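Local structure of probable transcriptional regulatory protein NarL (Mycobacterium tuberculosis, 3EUL) at residues K15-V20 and S40-G45; R33-S38 and E124-V129; A59-V64 and E87-V92; L93-H98 and L116-T121. The protein probably acts through its receiver domain, the part present here, as a NarS-phosphorylated DNA-binding regulator of genes for aerobic nitrate metabolism. One frame throughout, in Å; residues are numbered along the deposited sequence.

Contact 1. Residues K15-V20 and S40-G45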
loop_
_atom_site.group_PDB
_atom_site.type_symbol
_atom_site.label_atom_id
_atom_site.label_comp_id
_atom_site.label_asym_id
_atom_site.label_seq_id
_atom_site.Cartn_x
_atom_site.Cartn_y
_atom_site.Cartn_z
ATOM N N LYS A 15 15.311 6.732 -5.143
ATOM C CA LYS A 15 14.196 6.643 -4.190
ATOM C C LYS A 15 13.235 5.514 -4.577
ATOM O O LYS A 15 12.927 5.308 -5.739
ATOM C CB LYS A 15 13.441 7.945 -4.090
ATOM C CG LYS A 15 14.167 9.028 -3.323
ATOM C CD LYS A 15 13.442 10.331 -3.498
ATOM C CE LYS A 15 14.157 11.442 -2.789
ATOM N NZ LYS A 15 13.155 12.415 -2.351
ATOM N N VAL A 16 12.784 4.777 -3.585
ATOM C CA VAL A 16 11.722 3.781 -3.759
ATOM C C VAL A 16 10.465 4.501 -4.188
ATOM O O VAL A 16 10.104 5.519 -3.604
ATOM C CB VAL A 16 11.468 3.039 -2.418
ATOM C CG1 VAL A 16 10.144 2.216 -2.434
ATOM C CG2 VAL A 16 12.658 2.148 -2.089
ATOM N N ARG A 17 9.797 3.987 -5.222
ATOM C CA ARG A 17 8.613 4.636 -5.774
ATOM C C ARG A 17 7.342 3.976 -5.204
ATOM O O ARG A 17 7.218 2.758 -5.218
ATOM C CB ARG A 17 8.651 4.599 -7.311
ATOM C CG ARG A 17 9.883 5.320 -7.878
ATOM C CD ARG A 17 10.172 4.965 -9.330
ATOM N NE ARG A 17 9.040 5.372 -10.139
ATOM C CZ ARG A 17 8.127 4.562 -10.683
ATOM N NH1 ARG A 17 8.220 3.237 -10.630
ATOM N NH2 ARG A 17 7.142 5.116 -11.373
ATOM N N VAL A 18 6.415 4.797 -4.712
ATOM C CA VAL A 18 5.200 4.321 -4.025
ATOM C C VAL A 18 3.901 4.944 -4.498
ATOM O O VAL A 18 3.830 6.149 -4.777
ATOM C CB VAL A 18 5.360 4.577 -2.492
ATOM C CG1 VAL A 18 4.121 4.147 -1.717
ATOM C CG2 VAL A 18 6.659 3.857 -2.016
ATOM N N VAL A 19 2.849 4.113 -4.587
ATOM C CA VAL A 19 1.477 4.601 -4.673
ATOM C C VAL A 19 0.817 4.402 -3.304
ATOM O O VAL A 19 0.921 3.316 -2.712
ATOM C CB VAL A 19 0.668 3.870 -5.804
ATOM C CG1 VAL A 19 -0.859 4.142 -5.691
ATOM C CG2 VAL A 19 1.197 4.268 -7.207
ATOM N N VAL A 20 0.150 5.457 -2.804
ATOM C CA VAL A 20 -0.594 5.440 -1.543
ATOM C C VAL A 20 -2.100 5.548 -1.826
ATOM O O VAL A 20 -2.538 6.373 -2.649
ATOM C CB VAL A 20 -0.160 6.587 -0.575
ATOM C CG1 VAL A 20 -1.053 6.590 0.694
ATOM C CG2 VAL A 20 1.330 6.503 -0.211
ATOM N N SER A 40 13.809 9.040 1.322
ATOM C CA SER A 40 14.086 7.763 0.619
ATOM C C SER A 40 12.935 7.235 -0.256
ATOM O O SER A 40 13.024 6.134 -0.836
ATOM C CB SER A 40 14.456 6.695 1.647
ATOM O OG SER A 40 15.726 6.981 2.225
ATOM N N VAL A 41 11.857 8.005 -0.344
ATOM C CA VAL A 41 10.634 7.557 -0.986
ATOM C C VAL A 41 10.060 8.670 -1.870
ATOM O O VAL A 41 9.935 9.838 -1.472
ATOM C CB VAL A 41 9.549 7.091 0.036
ATOM C CG1 VAL A 41 8.260 6.626 -0.697
ATOM C CG2 VAL A 41 10.065 5.972 0.986
ATOM N N ASN A 42 9.705 8.268 -3.076
ATOM C CA ASN A 42 9.013 9.087 -4.038
ATOM C C ASN A 42 7.574 8.530 -4.176
ATOM O O ASN A 42 7.349 7.465 -4.735
ATOM C CB ASN A 42 9.774 9.033 -5.356
ATOM C CG ASN A 42 9.116 9.838 -6.487
ATOM O OD1 ASN A 42 8.180 10.647 -6.298
ATOM N ND2 ASN A 42 9.633 9.617 -7.689
ATOM N N VAL A 43 6.628 9.291 -3.667
ATOM C CA VAL A 43 5.225 8.992 -3.830
ATOM C C VAL A 43 4.842 9.455 -5.234
ATOM O O VAL A 43 4.868 10.652 -5.569
ATOM C CB VAL A 43 4.381 9.637 -2.713
ATOM C CG1 VAL A 43 2.855 9.377 -2.917
ATOM C CG2 VAL A 43 4.811 9.063 -1.329
ATOM N N VAL A 44 4.543 8.485 -6.083
ATOM C CA VAL A 44 4.289 8.772 -7.479
ATOM C C VAL A 44 2.825 8.879 -7.796
ATOM O O VAL A 44 2.472 9.361 -8.856
ATOM C CB VAL A 44 4.965 7.763 -8.402
ATOM C CG1 VAL A 44 6.479 7.880 -8.254
ATOM C CG2 VAL A 44 4.470 6.347 -8.158
ATOM N N GLY A 45 1.970 8.469 -6.864
ATOM C CA GLY A 45 0.529 8.555 -7.069
ATOM C C GLY A 45 -0.234 8.325 -5.793
ATOM O O GLY A 45 0.225 7.592 -4.931
HETATM O O HOH W 1 11.651 11.219 0.081
HETATM O O HOH W 2 10.057 12.708 -2.967
#
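Val16 to Val20 and Val41 to Gly45 pair as parallel strands, the edge strand 41-47 lying beside strand 16-21 in the sheet of the receiver domain. Five backbone hydrogen bonds carry the pairing. Val16 N gives to Ser40 O, Asn42 N to Val16 O at 2.8 Å and nearly straight (169° at the hydrogen), Val18 N to Asn42 O, Val44 N to Val18 O, and Val20 N to Gly45 O. Val16 faces Val41 and Val18 faces Val43, but Val19 faces Gly45: the register slips by one, a beta bulge at Val44. Val44 CG2, set between its backbone N and carbonyl carbon (CG1 at chi1 -64°), comes within 3.4 Å of Val18 O, and CG1 touches Arg17 CB, the two side chains crossing at about a right angle. On the opposite face, Val18 CG2 and Val41 CG1 are pressed to 3.5 Å, tighter than usual contact. Lys15 lies against the Ser40-Val41 backbone, CG near Val41 N, and two waters link its NZ to Val41 O. Arg17 NH2 bonds to His60 O, outside the pair. With helix 25-38 joining them, the strands form the first beta-alpha-beta crossover of the CheY-like fold.

Contact 2. Residues R33-S38 and E124-V129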
loop_
_atom_site.group_PDB
_atom_site.type_symbol
_atom_site.label_atom_id
_atom_site.label_comp_id
_atom_site.label_asym_id
_atom_site.label_seq_id
_atom_site.Cartn_x
_atom_site.Cartn_y
_atom_site.Cartn_z
ATOM N N ARG A 33 3.306 12.408 3.700
ATOM C CA ARG A 33 4.317 13.268 4.321
ATOM C C ARG A 33 5.433 12.486 4.997
ATOM O O ARG A 33 6.610 12.813 4.808
ATOM C CB ARG A 33 3.678 14.218 5.320
ATOM C CG ARG A 33 4.455 15.482 5.481
ATOM C CD ARG A 33 3.523 16.579 5.875
ATOM N NE ARG A 33 4.170 17.706 6.531
ATOM C CZ ARG A 33 4.669 17.666 7.764
ATOM N NH1 ARG A 33 4.651 16.544 8.499
ATOM N NH2 ARG A 33 5.204 18.753 8.271
ATOM N N ALA A 34 5.077 11.484 5.786
ATOM C CA ALA A 34 6.074 10.552 6.387
ATOM C C ALA A 34 7.031 9.980 5.360
ATOM O O ALA A 34 8.258 9.972 5.561
ATOM C CB ALA A 34 5.389 9.396 7.112
ATOM N N LEU A 35 6.478 9.461 4.256
ATOM C CA LEU A 35 7.325 8.865 3.229
ATOM C C LEU A 35 8.211 9.925 2.550
ATOM O O LEU A 35 9.427 9.747 2.410
ATOM C CB LEU A 35 6.457 8.093 2.216
ATOM C CG LEU A 35 5.650 6.913 2.754
ATOM C CD1 LEU A 35 4.723 6.286 1.658
ATOM C CD2 LEU A 35 6.562 5.890 3.380
ATOM N N SER A 36 7.606 11.033 2.155
ATOM C CA SER A 36 8.304 12.084 1.446
ATOM C C SER A 36 9.406 12.718 2.304
ATOM O O SER A 36 10.510 12.981 1.817
ATOM C CB SER A 36 7.282 13.142 0.983
ATOM O OG SER A 36 6.420 12.581 -0.010
ATOM N N LEU A 37 9.109 12.935 3.581
ATOM C CA LEU A 37 10.060 13.554 4.499
ATOM C C LEU A 37 11.190 12.615 4.941
ATOM O O LEU A 37 12.164 13.099 5.487
ATOM C CB LEU A 37 9.339 14.119 5.722
ATOM C CG LEU A 37 8.493 15.363 5.452
ATOM C CD1 LEU A 37 7.850 15.857 6.770
ATOM C CD2 LEU A 37 9.290 16.487 4.825
ATOM N N SER A 38 11.065 11.304 4.671
ATOM C CA SER A 38 12.132 10.333 4.949
ATOM C C SER A 38 13.351 10.630 4.089
ATOM O O SER A 38 14.444 10.347 4.471
ATOM C CB SER A 38 11.684 8.894 4.682
ATOM O OG SER A 38 11.650 8.587 3.281
ATOM N N GLU A 124 8.078 3.460 11.684
ATOM C CA GLU A 124 7.559 2.117 11.371
ATOM C C GLU A 124 7.025 1.964 9.944
ATOM O O GLU A 124 7.325 0.994 9.292
ATOM C CB GLU A 124 6.458 1.706 12.345
ATOM C CG GLU A 124 6.971 1.230 13.698
ATOM C CD GLU A 124 5.848 0.914 14.656
ATOM O OE1 GLU A 124 4.749 1.502 14.526
ATOM O OE2 GLU A 124 6.073 0.098 15.565
ATOM N N ILE A 125 6.247 2.931 9.460
ATOM C CA ILE A 125 5.697 2.863 8.095
ATOM C C ILE A 125 6.756 3.047 7.038
ATOM O O ILE A 125 6.750 2.336 6.015
ATOM C CB ILE A 125 4.588 3.905 7.902
ATOM C CG1 ILE A 125 3.424 3.578 8.832
ATOM C CG2 ILE A 125 4.107 3.925 6.466
ATOM C CD1 ILE A 125 2.783 4.790 9.425
ATOM N N VAL A 126 7.674 3.985 7.265
ATOM C CA VAL A 126 8.776 4.171 6.338
ATOM C C VAL A 126 9.548 2.863 6.264
ATOM O O VAL A 126 9.815 2.365 5.179
ATOM C CB VAL A 126 9.712 5.310 6.757
ATOM C CG1 VAL A 126 11.049 5.277 5.973
ATOM C CG2 VAL A 126 9.008 6.654 6.596
ATOM N N LYS A 127 9.916 2.315 7.417
ATOM C CA LYS A 127 10.679 1.080 7.437
ATOM C C LYS A 127 9.934 -0.093 6.766
ATOM O O LYS A 127 10.529 -0.867 6.024
ATOM C CB LYS A 127 11.083 0.723 8.868
ATOM C CG LYS A 127 11.719 -0.652 8.978
ATOM C CD LYS A 127 12.268 -0.936 10.364
ATOM C CE LYS A 127 12.740 -2.401 10.474
ATOM N NZ LYS A 127 13.757 -2.666 9.404
ATOM N N ALA A 128 8.646 -0.211 7.032
ATOM C CA ALA A 128 7.815 -1.234 6.369
ATOM C C ALA A 128 7.829 -1.113 4.858
ATOM O O ALA A 128 7.991 -2.111 4.136
ATOM C CB ALA A 128 6.391 -1.193 6.898
ATOM N N VAL A 129 7.678 0.105 4.356
ATOM C CA VAL A 129 7.709 0.340 2.912
ATOM C C VAL A 129 9.096 0.012 2.320
ATOM O O VAL A 129 9.220 -0.689 1.312
ATOM C CB VAL A 129 7.297 1.794 2.616
ATOM C CG1 VAL A 129 7.661 2.198 1.213
ATOM C CG2 VAL A 129 5.789 1.942 2.876
#
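Leu35 and Val126 mark the nearest backbone approach of two helical segments, 33-38 and 124-129, whose axes come within 9.4 Å at a crossing angle of -73° and whose CA atoms at these residues lie 5.8 Å apart. The segments cross steeply and bury 222 Å² in all, and what meets across the interface is almost wholly apolar. Leu35 reaches over with one branch: CD2 lies 4.1 Å from Val129 CG2, and the two side chains cross at about a right angle. The same methyl rests at 4.1 Å from Val126 CA and, more loosely, near Ile125 CG2, so a single carbon touches Ile125, Val126 and Val129, one turn of the other helix. Val126 answers with both of its methyls. Its CG2, anti to the carbonyl carbon (CG1 has chi1 166°), sits 3.6 Å from Ala34 O, while CG1 meets Ser38 CB at 3.9 Å. Ser38 meets it with carbon, while its OG, at chi1 76°, donates to Leu35 O at 2.7 Å, in the carbonyl plane, and also pairs with Ser40 N; Leu35 O accepts from Ser38 N as well. Beneath the crossing lies the sheet. Leu35 also packs on Val18 and Val20 of strand 16-21 and on Val41 and Val43 of strand 41-47, whereas Val129 reaches Val18, Leu66 and Leu93, so both helices pack on the same face of the sheet.

Contact 3. Residues A59-V64 and E87-V92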
loop_
_atom_site.group_PDB
_atom_site.type_symbol
_atom_site.label_atom_id
_atom_site.label_comp_id
_atom_site.label_asym_id
_atom_site.label_seq_id
_atom_site.Cartn_x
_atom_site.Cartn_y
_atom_site.Cartn_z
ATOM N N ALA A 59 -0.023 2.101 -14.299
ATOM C CA ALA A 59 0.681 3.184 -14.993
ATOM C C ALA A 59 2.086 3.442 -14.449
ATOM O O ALA A 59 3.032 3.603 -15.220
ATOM C CB ALA A 59 -0.136 4.470 -14.939
ATOM N N HIS A 60 2.221 3.507 -13.134
ATOM C CA HIS A 60 3.474 3.922 -12.518
ATOM C C HIS A 60 4.401 2.770 -12.198
ATOM O O HIS A 60 5.588 2.981 -12.040
ATOM C CB HIS A 60 3.202 4.720 -11.259
ATOM C CG HIS A 60 2.574 6.037 -11.525
ATOM N ND1 HIS A 60 3.306 7.141 -11.917
ATOM C CD2 HIS A 60 1.286 6.440 -11.445
ATOM C CE1 HIS A 60 2.480 8.156 -12.102
ATOM N NE2 HIS A 60 1.254 7.761 -11.806
ATOM N N LEU A 61 3.864 1.545 -12.146
ATOM C CA LEU A 61 4.651 0.337 -11.830
ATOM C C LEU A 61 5.537 0.645 -10.621
ATOM O O LEU A 61 6.751 0.495 -10.664
ATOM C CB LEU A 61 5.503 -0.135 -13.018
ATOM C CG LEU A 61 5.008 -1.134 -14.074
ATOM C CD1 LEU A 61 3.511 -1.207 -14.220
ATOM C CD2 LEU A 61 5.686 -0.850 -15.377
ATOM N N PRO A 62 4.909 1.023 -9.520
ATOM C CA PRO A 62 5.646 1.407 -8.349
ATOM C C PRO A 62 6.299 0.187 -7.713
ATOM O O PRO A 62 5.799 -0.904 -7.885
ATOM C CB PRO A 62 4.554 1.942 -7.439
ATOM C CG PRO A 62 3.343 1.223 -7.833
ATOM C CD PRO A 62 3.449 1.101 -9.295
ATOM N N ASP A 63 7.350 0.395 -6.936
ATOM C CA ASP A 63 7.994 -0.682 -6.175
ATOM C C ASP A 63 7.012 -1.250 -5.123
ATOM O O ASP A 63 6.893 -2.461 -4.947
ATOM C CB ASP A 63 9.253 -0.139 -5.491
ATOM C CG ASP A 63 10.258 0.406 -6.495
ATOM O OD1 ASP A 63 10.571 -0.340 -7.456
ATOM O OD2 ASP A 63 10.657 1.573 -6.401
ATOM N N VAL A 64 6.302 -0.342 -4.454
ATOM C CA VAL A 64 5.344 -0.665 -3.396
ATOM C C VAL A 64 4.060 0.153 -3.568
ATOM O O VAL A 64 4.099 1.336 -3.957
ATOM C CB VAL A 64 5.924 -0.312 -2.029
ATOM C CG1 VAL A 64 4.942 -0.667 -0.882
ATOM C CG2 VAL A 64 7.201 -1.025 -1.822
ATOM N N GLU A 87 0.692 -10.006 -12.977
ATOM C CA GLU A 87 2.130 -10.186 -12.860
ATOM C C GLU A 87 2.904 -8.880 -12.880
ATOM O O GLU A 87 3.978 -8.815 -13.466
ATOM C CB GLU A 87 2.636 -11.124 -13.970
ATOM C CG GLU A 87 1.813 -12.425 -14.056
ATOM C CD GLU A 87 2.384 -13.437 -15.017
ATOM O OE1 GLU A 87 2.357 -13.170 -16.239
ATOM O OE2 GLU A 87 2.820 -14.516 -14.553
ATOM N N LEU A 88 2.361 -7.846 -12.240
ATOM C CA LEU A 88 3.072 -6.576 -12.092
ATOM C C LEU A 88 4.184 -6.690 -11.024
ATOM O O LEU A 88 4.061 -7.463 -10.093
ATOM C CB LEU A 88 2.095 -5.466 -11.741
ATOM C CG LEU A 88 0.936 -5.170 -12.700
ATOM C CD1 LEU A 88 0.098 -4.030 -12.130
ATOM C CD2 LEU A 88 1.394 -4.824 -14.126
ATOM N N PRO A 89 5.269 -5.931 -11.166
ATOM C CA PRO A 89 6.350 -6.050 -10.196
ATOM C C PRO A 89 6.032 -5.475 -8.802
ATOM O O PRO A 89 6.767 -5.718 -7.828
ATOM C CB PRO A 89 7.500 -5.269 -10.859
ATOM C CG PRO A 89 6.831 -4.314 -11.791
ATOM C CD PRO A 89 5.587 -4.978 -12.250
ATOM N N THR A 90 4.918 -4.777 -8.688
ATOM C CA THR A 90 4.585 -4.057 -7.472
ATOM C C THR A 90 4.242 -4.945 -6.287
ATOM O O THR A 90 3.429 -5.835 -6.417
ATOM C CB THR A 90 3.384 -3.153 -7.758
ATOM O OG1 THR A 90 3.750 -2.267 -8.829
ATOM C CG2 THR A 90 3.043 -2.335 -6.504
ATOM N N ARG A 91 4.796 -4.640 -5.115
ATOM C CA ARG A 91 4.393 -5.313 -3.869
ATOM C C ARG A 91 3.325 -4.505 -3.203
ATOM O O ARG A 91 3.484 -3.301 -3.039
ATOM C CB ARG A 91 5.581 -5.480 -2.957
ATOM C CG ARG A 91 6.510 -6.520 -3.523
ATOM C CD ARG A 91 7.777 -6.696 -2.763
ATOM N NE ARG A 91 7.674 -7.179 -1.377
ATOM C CZ ARG A 91 7.198 -8.352 -0.940
ATOM N NH1 ARG A 91 6.620 -9.239 -1.741
ATOM N NH2 ARG A 91 7.251 -8.615 0.368
ATOM N N VAL A 92 2.219 -5.141 -2.853
ATOM C CA VAL A 92 1.090 -4.428 -2.252
ATOM C C VAL A 92 1.063 -4.656 -0.727
ATOM O O VAL A 92 0.791 -5.771 -0.244
ATOM C CB VAL A 92 -0.237 -4.834 -2.885
ATOM C CG1 VAL A 92 -1.407 -4.157 -2.148
ATOM C CG2 VAL A 92 -0.236 -4.469 -4.399
HETATM O O HOH W 3 8.787 -4.147 -5.935
#
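Thr90 OG1 donates a short hydrogen bond to Pro62 O, 2.6 Å long and in the plane of the carbonyl, and next to it Arg91 N gives to Asp63 O at 3.0 Å. The second bond is almost straight at the hydrogen (177°). Asp63 O also accepts a hydrogen bond from a water, which donates as well to Pro89 O and so ties the two loops together beside the direct bond. The threonine is set for its role by chi1 of -58°, which puts OG1 anti to the carbonyl carbon and beside the backbone N. Its CG2 stays close to the same acceptor and lies 3.8 Å from Pro62 CG, while OG1 is 3.4 Å from Pro62 CD; hydroxyl and methyl thus both lie against the proline, the two side chains crossing obliquely. Further along, Val64 and Arg91 form a parallel bridge, with Val64 CA 3.2 Å from Arg91 O. At the other end Leu61, which leaves helix 50-60 with positive phi, sets CD1 against Leu88 CD2 at 4.2 Å, and its CG lies near Pro89 CD. The charged ends turn to other partners, the Asp63 carboxylate to Arg17 N and the Arg91 NE to Cys132 O. The chemistry implies a seam longer than the regular sheet: a side-chain hydroxyl gripping a main-chain carbonyl, one residue before the backbone bond of Arg91 N to Asp63 O, extends the join into the loops that lead to strands 64-68 and 91-96.

Contact 4. Residues L93-H98 and L116-T121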
loop_
_atom_site.group_PDB
_atom_site.type_symbol
_atom_site.label_atom_id
_atom_site.label_comp_id
_atom_site.label_asym_id
_atom_site.label_seq_id
_atom_site.Cartn_x
_atom_site.Cartn_y
_atom_site.Cartn_z
ATOM N N LEU A 93 1.341 -3.585 0.006
ATOM C CA LEU A 93 1.351 -3.586 1.469
ATOM C C LEU A 93 0.023 -3.018 1.925
ATOM O O LEU A 93 -0.368 -1.937 1.506
ATOM C CB LEU A 93 2.549 -2.742 1.939
ATOM C CG LEU A 93 3.122 -2.845 3.328
ATOM C CD1 LEU A 93 3.535 -4.268 3.737
ATOM C CD2 LEU A 93 4.316 -1.892 3.415
ATOM N N LEU A 94 -0.731 -3.759 2.733
ATOM C CA LEU A 94 -2.022 -3.241 3.206
ATOM C C LEU A 94 -1.872 -2.658 4.614
ATOM O O LEU A 94 -1.012 -3.066 5.408
ATOM C CB LEU A 94 -3.135 -4.309 3.183
ATOM C CG LEU A 94 -3.476 -4.954 1.841
ATOM C CD1 LEU A 94 -4.556 -6.077 1.970
ATOM C CD2 LEU A 94 -3.841 -3.902 0.744
ATOM N N ILE A 95 -2.722 -1.694 4.907
ATOM C CA ILE A 95 -2.795 -1.095 6.222
ATOM C C ILE A 95 -4.263 -0.998 6.609
ATOM O O ILE A 95 -5.122 -0.721 5.776
ATOM C CB ILE A 95 -2.055 0.265 6.233
ATOM C CG1 ILE A 95 -1.895 0.802 7.657
ATOM C CG2 ILE A 95 -2.747 1.297 5.254
ATOM C CD1 ILE A 95 -0.773 1.836 7.789
ATOM N N SER A 96 -4.566 -1.215 7.888
ATOM C CA SER A 96 -5.944 -1.147 8.315
ATOM C C SER A 96 -6.090 -0.880 9.800
ATOM O O SER A 96 -5.189 -1.152 10.595
ATOM C CB SER A 96 -6.643 -2.474 7.986
ATOM O OG SER A 96 -8.040 -2.319 8.115
ATOM N N ALA A 97 -7.250 -0.356 10.160
ATOM C CA ALA A 97 -7.670 -0.335 11.558
ATOM C C ALA A 97 -8.248 -1.701 12.017
ATOM O O ALA A 97 -8.340 -1.922 13.206
ATOM C CB ALA A 97 -8.654 0.821 11.796
ATOM N N HIS A 98 -8.634 -2.594 11.095
ATOM C CA HIS A 98 -9.097 -3.990 11.415
ATOM C C HIS A 98 -7.871 -4.890 11.469
ATOM O O HIS A 98 -7.058 -4.835 10.567
ATOM C CB HIS A 98 -10.023 -4.626 10.323
ATOM C CG HIS A 98 -11.263 -3.837 9.990
ATOM N ND1 HIS A 98 -12.277 -3.603 10.899
ATOM C CD2 HIS A 98 -11.664 -3.260 8.829
ATOM C CE1 HIS A 98 -13.232 -2.894 10.323
ATOM N NE2 HIS A 98 -12.882 -2.665 9.070
ATOM N N LEU A 116 -0.352 -4.130 7.836
ATOM C CA LEU A 116 0.098 -3.237 8.892
ATOM C C LEU A 116 -1.138 -2.645 9.565
ATOM O O LEU A 116 -2.214 -2.619 8.975
ATOM C CB LEU A 116 0.924 -2.082 8.302
ATOM C CG LEU A 116 2.060 -2.481 7.362
ATOM C CD1 LEU A 116 2.623 -1.235 6.642
ATOM C CD2 LEU A 116 3.130 -3.198 8.191
ATOM N N LEU A 117 -0.967 -2.177 10.791
ATOM C CA LEU A 117 -2.037 -1.532 11.535
ATOM C C LEU A 117 -1.922 -0.026 11.476
ATOM O O LEU A 117 -0.829 0.493 11.347
ATOM C CB LEU A 117 -2.016 -2.008 12.985
ATOM C CG LEU A 117 -2.960 -3.180 13.263
ATOM C CD1 LEU A 117 -3.031 -4.185 12.119
ATOM C CD2 LEU A 117 -2.598 -3.856 14.569
ATOM N N LYS A 118 -3.053 0.681 11.575
ATOM C CA LYS A 118 -3.032 2.139 11.459
ATOM C C LYS A 118 -2.405 2.828 12.679
ATOM O O LYS A 118 -2.147 4.024 12.633
ATOM C CB LYS A 118 -4.416 2.702 11.123
ATOM C CG LYS A 118 -4.694 2.663 9.629
ATOM C CD LYS A 118 -5.942 3.430 9.203
ATOM C CE LYS A 118 -6.043 3.402 7.670
ATOM N NZ LYS A 118 -7.122 4.286 7.130
ATOM N N ASP A 119 -2.113 2.073 13.741
ATOM C CA ASP A 119 -1.387 2.636 14.885
ATOM C C ASP A 119 0.137 2.675 14.686
ATOM O O ASP A 119 0.875 3.037 15.597
ATOM C CB ASP A 119 -1.749 1.914 16.192
ATOM C CG ASP A 119 -1.180 0.501 16.276
ATOM O OD1 ASP A 119 -0.654 -0.012 15.267
ATOM O OD2 ASP A 119 -1.272 -0.095 17.362
ATOM N N SER A 120 0.603 2.318 13.496
ATOM C CA SER A 120 2.020 2.417 13.173
ATOM C C SER A 120 2.540 3.842 13.277
ATOM O O SER A 120 1.835 4.804 12.983
ATOM C CB SER A 120 2.285 1.876 11.763
ATOM O OG SER A 120 1.797 0.549 11.641
ATOM N N THR A 121 3.790 3.955 13.715
ATOM C CA THR A 121 4.475 5.225 13.787
ATOM C C THR A 121 5.025 5.649 12.438
ATOM O O THR A 121 5.107 4.869 11.504
ATOM C CB THR A 121 5.656 5.142 14.753
ATOM O OG1 THR A 121 6.602 4.181 14.268
ATOM C CG2 THR A 121 5.190 4.753 16.156
#
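Leu94 to Ser96 and Leu116 to Lys118 are joined first by three backbone hydrogen bonds of parallel strands. Leu116 N gives to Leu94 O at 2.7 Å and Ser96 N to Leu116 O, setting Ile95 opposite Leu116; Lys118 N then gives to Ser96 O at 3.0 Å, from well above the carbonyl plane (53° out of it), as the pairing ends. Apolar contacts follow on the face of Ile95 and Leu116. Leu116 CG, anti to its carbonyl carbon (chi1 -51°), lies near Leu94 O. Leu116 CD1 is 3.7 Å from both CG and CD2 of Leu93, the side chains crossing obliquely, and Leu116 CB meets Ile95 CG1 at 4.1 Å. Lys118 lends its aliphatic part: CG lies 3.9 Å from Ile95 CG1, and beyond it the chain runs extended. Its NZ ends in a salt bridge with Asp22, with a long, weak ion pair to Asp68, the aspartate probably phosphorylated in the active protein, and Lys118 also makes a cation-pi contact with Phe27. Turn bonds close both segments. Ser96 OG accepts from His98 N in an ST turn, and Ser120 OG donates to Leu117 O at 2.6 Å across a type I turn that leads to Thr121, the N-cap of helix 122-134. Around this pair, strand 114-117 is an edge of the sheet, strand 64-68 flanks 91-96 on its other side, and helix 122-134 covers Leu93 and Leu116 through Ala128.

Contacts 1, 3 and 4 all bear on one parallel sheet, and contact 2 packs helices over it. Contacts 1 and 4 hold the two outermost strands to their inner neighbours by backbone bonds, with centres about 18 Å apart and no touch. Contact 3, at the other end of strand 91-96 from contact 4, adds a side-chain hydroxyl and a water to a single direct backbone bond. Contact 2 is the buried one, made without polar bonds between its helices; the others are partly buried and include polar or charged groups. Contact 2 meets contact 1 through Leu35 and Val129, and contact 4 where Ala128 packs on Leu116. Arg17 links contacts 1 and 3 through His60 and Asp63.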